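Local coordinates for S-layer domain-containing protein (Ruminiclostridium thermocellum ATCC 27405, PDB 4QVS) that is of unknown function but has a concanavalin A-like lectin/glucanase fold, may bind carbohydrate at the bacterial cell surface, and binds a sodium ion between two chains, at the sodium ion site and the interface of chains A and B. Coordinates in Å, arbitrary orientation; residue numbers count along the deposited sequence, not the author numbering. Chains: chain A/B, S-layer domain-containing protein.

Contact 1 and contact 2 lie about 24 Å apart, measured between the centres of their C-alpha atoms, and share no residue. Both join chain A to the C-terminal part of chain B: contact 1 uses strand 200-207 of B, contact 2 the loop before it, at B:Pro191, B:Tyr192 and B:Ser195. On chain A, contact 1 draws on the loop after strand 7-9, the A:Asn45 loop and strand 47-52; contact 2 on strands 85-86, 99-104 and 110-115, the A:Glu84 and A:Glu105 loops and 3-10 helix 119-121. One chain's C-terminal segment thus packs into the other's body, suggesting domain swapping, repeated by two-fold symmetry.

Contact 1: the sodium ion site. Residues chain A 10-12, 45-48; chain B 202-203. With NA (sodium ion), chain C.
Oxygen atoms from both chains enclose the sodium ion in a seven-coordinate cage, a fitting shell for a hard cation. Three backbone carbonyls of chain A contribute: A:Met10 O at 2.3 Å from NA, with A:Asn45 O and A:Asn47 O. A:Met10 is a selenomethionine and serves through its main chain, as do both asparagines. The turn at A:Gly46, with its positive phi of 78°, brings the latter two carbonyls onto the same ion.

Carboxylates presumably supply the balancing charge. A:Asp12 binds through one branch, OD1 at 2.5 Å from NA, whereas B:Asp202 grips with both oxygens, OD1 at 2.2 Å and OD2 at 2.7 Å from NA. Its CG lies anti to the backbone N (chi1 -151°), turning the carboxylate inward from strand 200-207. The cation presumably offsets the repulsion between these acids. A water also binds the ion, its oxygen 2.8 Å from B:Asp203 OD1, so B:Asp203 acts from the second shell.

Hydrogen bonds fix the ligands. B:Asp202 OD2 accepts from A:Ser48 OG at 2.6 Å and from A:Asn45 N, both above the carboxylate plane; B:Asp203 N takes the anti lone pair of B:Asp202 OD1. A:Asn47 N steadies A:Asp12 OD1, while its amide ND2 reaches A:Asp12 O, nearly straight at 167°. The sodium may come from purification or crystallisation, but the site ties two loops and strand 47-52 of chain A to strand 200-207 of chain B, probably stabilising fold and dimer.

Contact 2: the interface of chains A and B. Residues chain A 84-85, 103-105, 111, 119; chain B 191-192, 195.
This is a patch of a two-fold symmetric interface between identical chains, in which a tyrosine from a loop of chain B plugs into chain A; it appears to fasten the deposited dimer, though the structure alone does not prove that the dimer is biological.

B:Tyr192 carries the contact. Its ring is sandwiched: the methyl CG2 of A:Thr103 sits over the centre of one face, 3.7 Å from the centroid, in a CH-pi contact, while CG of its own neighbour B:Pro191 covers the other. The backbone N of A:Gln85 meets the ring edge in plane. The A:Thr103 rotamer (chi1 56°) sets CG2 anti to the carbonyl carbon, over the ring, and turns OG1 to A:Glu105.

At the ring's tip, B:Tyr192 OH, the phenol, donates to the syn lone pair of A:Glu105 OE2 at 2.5 Å and accepts from A:Lys111 NZ at 3.1 Å. A:Thr103 OG1 also gives a hydrogen bond to A:Glu105 OE2, 2.8 Å away and from above the carboxylate plane, so two donors hold that oxygen. A:Glu105 OE1 also lies 3.0 Å from B:Tyr192 OH, and A:Lys111 NZ pairs loosely with this OE1. A:Glu105 bends at chi2 (-64°), and A:Lys111 at chi3, to bring their ends to the phenol; the lysine charge may help polarise it.

Nearby, B:Ser195 OG donates to a carbonyl lone pair on A:Glu84 O at 2.7 Å. B:Pro191's compact ring packs between A:Glu84 and A:Tyr119 OH. Together, these contacts pin the loop preceding strand 200-207 against the partner chain's sheet.

Contact 1: the sodium ion site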
HETATM    1  N   MSE A  10      10.149  23.163  11.834  1.00 50.90           N
HETATM    2  CA  MSE A  10      11.316  22.290  11.814  1.00 57.46           C
HETATM    3  C   MSE A  10      11.449  21.642  13.150  1.00 58.05           C
HETATM    4  O   MSE A  10      12.204  20.701  13.300  1.00 54.82           O
HETATM    5  CB  MSE A  10      12.563  23.117  11.533  1.00 53.02           C
HETATM    6  CG  MSE A  10      12.535  23.742  10.151  1.00 52.21           C
HETATM    7 SE   MSE A  10      14.272  24.653   9.949  0.85 62.63          SE
HETATM    8  CE  MSE A  10      15.227  22.959   9.596  1.00 78.09           C
ATOM      9  N   PHE A  11      10.759  22.181  14.158  1.00 51.56           N
ATOM     10  CA  PHE A  11      10.767  21.598  15.489  1.00 47.03           C
ATOM     11  C   PHE A  11      12.163  21.263  16.043  1.00 60.77           C
ATOM     12  O   PHE A  11      12.328  20.216  16.700  1.00 60.27           O
ATOM     13  CB  PHE A  11       9.907  20.326  15.521  1.00 48.55           C
ATOM     14  CG  PHE A  11       8.462  20.535  15.165  1.00 50.13           C
ATOM     15  CD1 PHE A  11       7.636  21.347  15.974  1.00 48.29           C
ATOM     16  CD2 PHE A  11       7.884  19.879  14.105  1.00 46.39           C
ATOM     17  CE1 PHE A  11       6.304  21.505  15.667  1.00 42.07           C
ATOM     18  CE2 PHE A  11       6.528  20.046  13.800  1.00 49.19           C
ATOM     19  CZ  PHE A  11       5.744  20.886  14.587  1.00 50.52           C
ATOM     20  N   ASP A  12      13.151  22.136  15.795  1.00 60.19           N
ATOM     21  CA  ASP A  12      14.525  21.904  16.262  1.00 61.82           C
ATOM     22  C   ASP A  12      14.841  22.476  17.633  1.00 64.63           C
ATOM     23  O   ASP A  12      15.631  21.897  18.364  1.00 65.60           O
ATOM     24  CB  ASP A  12      15.539  22.444  15.249  1.00 64.50           C
ATOM     25  CG  ASP A  12      15.554  21.629  13.961  1.00 62.87           C
ATOM     26  OD1 ASP A  12      15.140  20.443  14.002  1.00 58.26           O
ATOM     27  OD2 ASP A  12      15.938  22.173  12.916  1.00 58.46           O
ATOM     28  N   ASN A  45      15.668  15.474  10.910  1.00 75.82           N
ATOM     29  CA  ASN A  45      16.469  16.675  10.596  1.00 79.77           C
ATOM     30  C   ASN A  45      16.654  17.511  11.822  1.00 79.16           C
ATOM     31  O   ASN A  45      15.830  18.378  12.110  1.00 67.20           O
ATOM     32  CB  ASN A  45      15.884  17.519   9.438  1.00 78.35           C
ATOM     33  CG  ASN A  45      16.449  17.118   8.074  1.00102.55           C
ATOM     34  OD1 ASN A  45      16.953  16.004   7.888  1.00 97.26           O
ATOM     35  ND2 ASN A  45      16.387  18.040   7.117  1.00110.90           N
ATOM     36  N   GLY A  46      17.758  17.246  12.517  1.00 75.84           N
ATOM     37  CA  GLY A  46      18.094  17.911  13.762  1.00 72.63           C
ATOM     38  C   GLY A  46      17.237  17.256  14.817  1.00 72.35           C
ATOM     39  O   GLY A  46      17.443  16.099  15.188  1.00 66.27           O
ATOM     40  N   ASN A  47      16.261  17.997  15.302  1.00 67.24           N
ATOM     41  CA  ASN A  47      15.324  17.452  16.258  1.00 65.92           C
ATOM     42  C   ASN A  47      13.960  17.340  15.632  1.00 62.87           C
ATOM     43  O   ASN A  47      13.679  17.954  14.574  1.00 62.56           O
ATOM     44  CB  ASN A  47      15.292  18.268  17.543  1.00 67.09           C
ATOM     45  CG  ASN A  47      16.505  18.003  18.423  1.00 69.34           C
ATOM     46  OD1 ASN A  47      16.859  16.858  18.683  1.00 73.10           O
ATOM     47  ND2 ASN A  47      17.117  19.065  18.921  1.00 69.85           N
ATOM     48  N   SER A  48      13.152  16.522  16.302  1.00 62.71           N
ATOM     49  CA  SER A  48      11.810  16.142  15.895  1.00 56.62           C
ATOM     50  C   SER A  48      10.887  16.001  17.126  1.00 56.88           C
ATOM     51  O   SER A  48      11.323  15.675  18.234  1.00 55.27           O
ATOM     52  CB  SER A  48      11.878  14.762  15.185  1.00 62.93           C
ATOM     53  OG  SER A  48      12.887  14.715  14.173  1.00 54.35           O
TER
ATOM     54  N   ASP B 202       8.300  15.663  11.790  1.00 51.26           N
ATOM     55  CA  ASP B 202       9.313  16.693  11.529  1.00 54.61           C
ATOM     56  C   ASP B 202       8.927  17.433  10.263  1.00 47.36           C
ATOM     57  O   ASP B 202       8.168  16.933   9.455  1.00 54.86           O
ATOM     58  CB  ASP B 202      10.708  16.048  11.405  1.00 54.44           C
ATOM     59  CG  ASP B 202      11.870  16.979  11.836  1.00 61.48           C
ATOM     60  OD1 ASP B 202      11.757  18.230  11.833  1.00 51.64           O
ATOM     61  OD2 ASP B 202      12.946  16.437  12.185  1.00 67.90           O
ATOM     62  N   ASP B 203       9.508  18.613  10.104  1.00 52.64           N
ATOM     63  CA  ASP B 203       9.320  19.464   8.936  1.00 50.20           C
ATOM     64  C   ASP B 203       7.897  19.520   8.482  1.00 50.25           C
ATOM     65  O   ASP B 203       7.607  19.171   7.343  1.00 50.91           O
ATOM     66  CB  ASP B 203      10.288  19.044   7.786  1.00 58.06           C
ATOM     67  CG  ASP B 203      11.727  19.299   8.126  1.00 57.88           C
ATOM     68  OD1 ASP B 203      12.027  20.280   8.822  1.00 60.34           O
ATOM     69  OD2 ASP B 203      12.595  18.523   7.668  1.00 78.69           O
TER
HETATM   70 NA    NA C 502      13.602  18.985  12.684  1.00 48.76          NA
HETATM   71  O   HOH W   1      13.900  19.929  10.921  1.00 56.19           O

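Contact 2: the interface of chains A and B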
ATOM      1  N   GLU A  84      -5.775   3.111  14.557  1.00 55.66           N
ATOM      2  CA  GLU A  84      -6.587   4.265  14.238  1.00 60.70           C
ATOM      3  C   GLU A  84      -6.122   5.440  15.107  1.00 57.66           C
ATOM      4  O   GLU A  84      -6.230   5.397  16.337  1.00 61.68           O
ATOM      5  CB  GLU A  84      -8.082   3.914  14.378  1.00 66.88           C
ATOM      6  CG  GLU A  84      -8.479   2.793  13.408  1.00 70.04           C
ATOM      7  CD  GLU A  84      -9.972   2.523  13.318  1.00 70.20           C
ATOM      8  OE1 GLU A  84     -10.702   2.499  14.342  1.00 60.82           O
ATOM      9  OE2 GLU A  84     -10.422   2.302  12.184  1.00 71.35           O
ATOM     10  N   GLN A  85      -5.574   6.466  14.451  1.00 59.27           N
ATOM     11  CA  GLN A  85      -4.996   7.656  15.123  1.00 59.43           C
ATOM     12  C   GLN A  85      -5.032   8.898  14.228  1.00 57.73           C
ATOM     13  O   GLN A  85      -4.726   8.797  13.028  1.00 58.39           O
ATOM     14  CB  GLN A  85      -3.503   7.397  15.448  1.00 53.42           C
ATOM     15  CG  GLN A  85      -3.179   6.420  16.560  1.00 53.78           C
ATOM     16  CD  GLN A  85      -1.753   5.866  16.419  1.00 63.65           C
ATOM     17  OE1 GLN A  85      -0.863   6.125  17.239  1.00 58.61           O
ATOM     18  NE2 GLN A  85      -1.534   5.121  15.358  1.00 58.14           N
ATOM     19  N   THR A 103      -5.658  10.757   8.781  1.00 46.61           N
ATOM     20  CA  THR A 103      -5.577   9.758   9.787  1.00 42.60           C
ATOM     21  C   THR A 103      -4.755   8.524   9.346  1.00 50.81           C
ATOM     22  O   THR A 103      -4.650   8.205   8.151  1.00 48.96           O
ATOM     23  CB  THR A 103      -6.969   9.282  10.132  1.00 48.21           C
ATOM     24  OG1 THR A 103      -7.601   8.840   8.945  1.00 54.70           O
ATOM     25  CG2 THR A 103      -7.847  10.454  10.727  1.00 45.46           C
ATOM     26  N   ALA A 104      -4.165   7.894  10.351  1.00 45.40           N
ATOM     27  CA  ALA A 104      -3.546   6.598  10.245  1.00 59.49           C
ATOM     28  C   ALA A 104      -4.696   5.609  10.411  1.00 63.12           C
ATOM     29  O   ALA A 104      -5.631   5.856  11.200  1.00 60.10           O
ATOM     30  CB  ALA A 104      -2.523   6.419  11.348  1.00 58.40           C
ATOM     31  N   GLU A 105      -4.661   4.522   9.643  1.00 58.18           N
ATOM     32  CA  GLU A 105      -5.728   3.527   9.668  1.00 64.40           C
ATOM     33  C   GLU A 105      -5.370   2.219  10.393  1.00 66.94           C
ATOM     34  O   GLU A 105      -4.248   2.055  10.900  1.00 68.86           O
ATOM     35  CB  GLU A 105      -6.202   3.288   8.230  1.00 69.03           C
ATOM     36  CG  GLU A 105      -6.707   4.571   7.570  1.00 61.87           C
ATOM     37  CD  GLU A 105      -7.944   5.117   8.263  1.00 66.22           C
ATOM     38  OE1 GLU A 105      -9.042   4.593   8.003  1.00 63.94           O
ATOM     39  OE2 GLU A 105      -7.824   6.092   9.035  1.00 62.38           O
ATOM     40  N   LYS A 111      -5.589   7.891   5.642  1.00 56.09           N
ATOM     41  CA  LYS A 111      -6.794   8.412   5.033  1.00 53.07           C
ATOM     42  C   LYS A 111      -6.904   9.901   5.245  1.00 49.28           C
ATOM     43  O   LYS A 111      -6.633  10.426   6.324  1.00 51.19           O
ATOM     44  CB  LYS A 111      -8.027   7.781   5.660  1.00 52.76           C
ATOM     45  CG  LYS A 111      -9.331   8.231   5.015  1.00 53.81           C
ATOM     46  CD  LYS A 111     -10.496   7.389   5.490  1.00 56.32           C
ATOM     47  CE  LYS A 111     -10.855   7.775   6.922  1.00 55.49           C
ATOM     48  NZ  LYS A 111     -11.709   6.756   7.586  1.00 53.47           N
ATOM     49  N   TYR A 119     -19.045  13.667  10.498  1.00 50.59           N
ATOM     50  CA  TYR A 119     -18.398  12.386  10.304  1.00 55.38           C
ATOM     51  C   TYR A 119     -19.015  11.549   9.193  1.00 56.65           C
ATOM     52  O   TYR A 119     -18.292  10.963   8.413  1.00 54.16           O
ATOM     53  CB  TYR A 119     -18.329  11.607  11.633  1.00 50.77           C
ATOM     54  CG  TYR A 119     -17.664  10.237  11.513  1.00 52.95           C
ATOM     55  CD1 TYR A 119     -16.275  10.121  11.355  1.00 52.72           C
ATOM     56  CD2 TYR A 119     -18.421   9.057  11.576  1.00 47.56           C
ATOM     57  CE1 TYR A 119     -15.669   8.889  11.239  1.00 54.01           C
ATOM     58  CE2 TYR A 119     -17.822   7.812  11.475  1.00 54.57           C
ATOM     59  CZ  TYR A 119     -16.452   7.734  11.292  1.00 56.60           C
ATOM     60  OH  TYR A 119     -15.861   6.518  11.188  1.00 60.38           O
TER
ATOM     61  N   PRO B 191     -13.765   6.906  15.508  1.00 54.67           N
ATOM     62  CA  PRO B 191     -12.772   6.225  16.347  1.00 59.14           C
ATOM     63  C   PRO B 191     -11.518   7.067  16.594  1.00 57.20           C
ATOM     64  O   PRO B 191     -10.678   6.713  17.416  1.00 60.50           O
ATOM     65  CB  PRO B 191     -12.418   4.989  15.513  1.00 58.90           C
ATOM     66  CG  PRO B 191     -12.534   5.474  14.103  1.00 58.50           C
ATOM     67  CD  PRO B 191     -13.656   6.501  14.095  1.00 60.80           C
ATOM     68  N   TYR B 192     -11.421   8.202  15.927  1.00 56.73           N
ATOM     69  CA  TYR B 192     -10.246   9.057  16.061  1.00 61.58           C
ATOM     70  C   TYR B 192     -10.365  10.080  17.189  1.00 61.94           C
ATOM     71  O   TYR B 192      -9.359  10.651  17.624  1.00 57.10           O
ATOM     72  CB  TYR B 192      -9.961   9.751  14.731  1.00 57.13           C
ATOM     73  CG  TYR B 192     -10.006   8.826  13.536  1.00 56.16           C
ATOM     74  CD1 TYR B 192      -9.021   7.853  13.343  1.00 52.73           C
ATOM     75  CD2 TYR B 192     -11.017   8.929  12.582  1.00 56.89           C
ATOM     76  CE1 TYR B 192      -9.042   7.021  12.226  1.00 56.91           C
ATOM     77  CE2 TYR B 192     -11.055   8.079  11.473  1.00 55.82           C
ATOM     78  CZ  TYR B 192     -10.057   7.141  11.295  1.00 59.98           C
ATOM     79  OH  TYR B 192     -10.075   6.304  10.198  1.00 61.82           O
ATOM     80  N   SER B 195      -8.216   9.550  20.238  1.00 52.92           N
ATOM     81  CA  SER B 195      -7.055   8.732  19.936  1.00 53.06           C
ATOM     82  C   SER B 195      -5.924   9.753  19.739  1.00 45.67           C
ATOM     83  O   SER B 195      -6.159  10.855  19.207  1.00 44.59           O
ATOM     84  CB  SER B 195      -7.278   7.883  18.686  1.00 56.41           C
ATOM     85  OG  SER B 195      -6.046   7.299  18.281  1.00 61.85           O
TER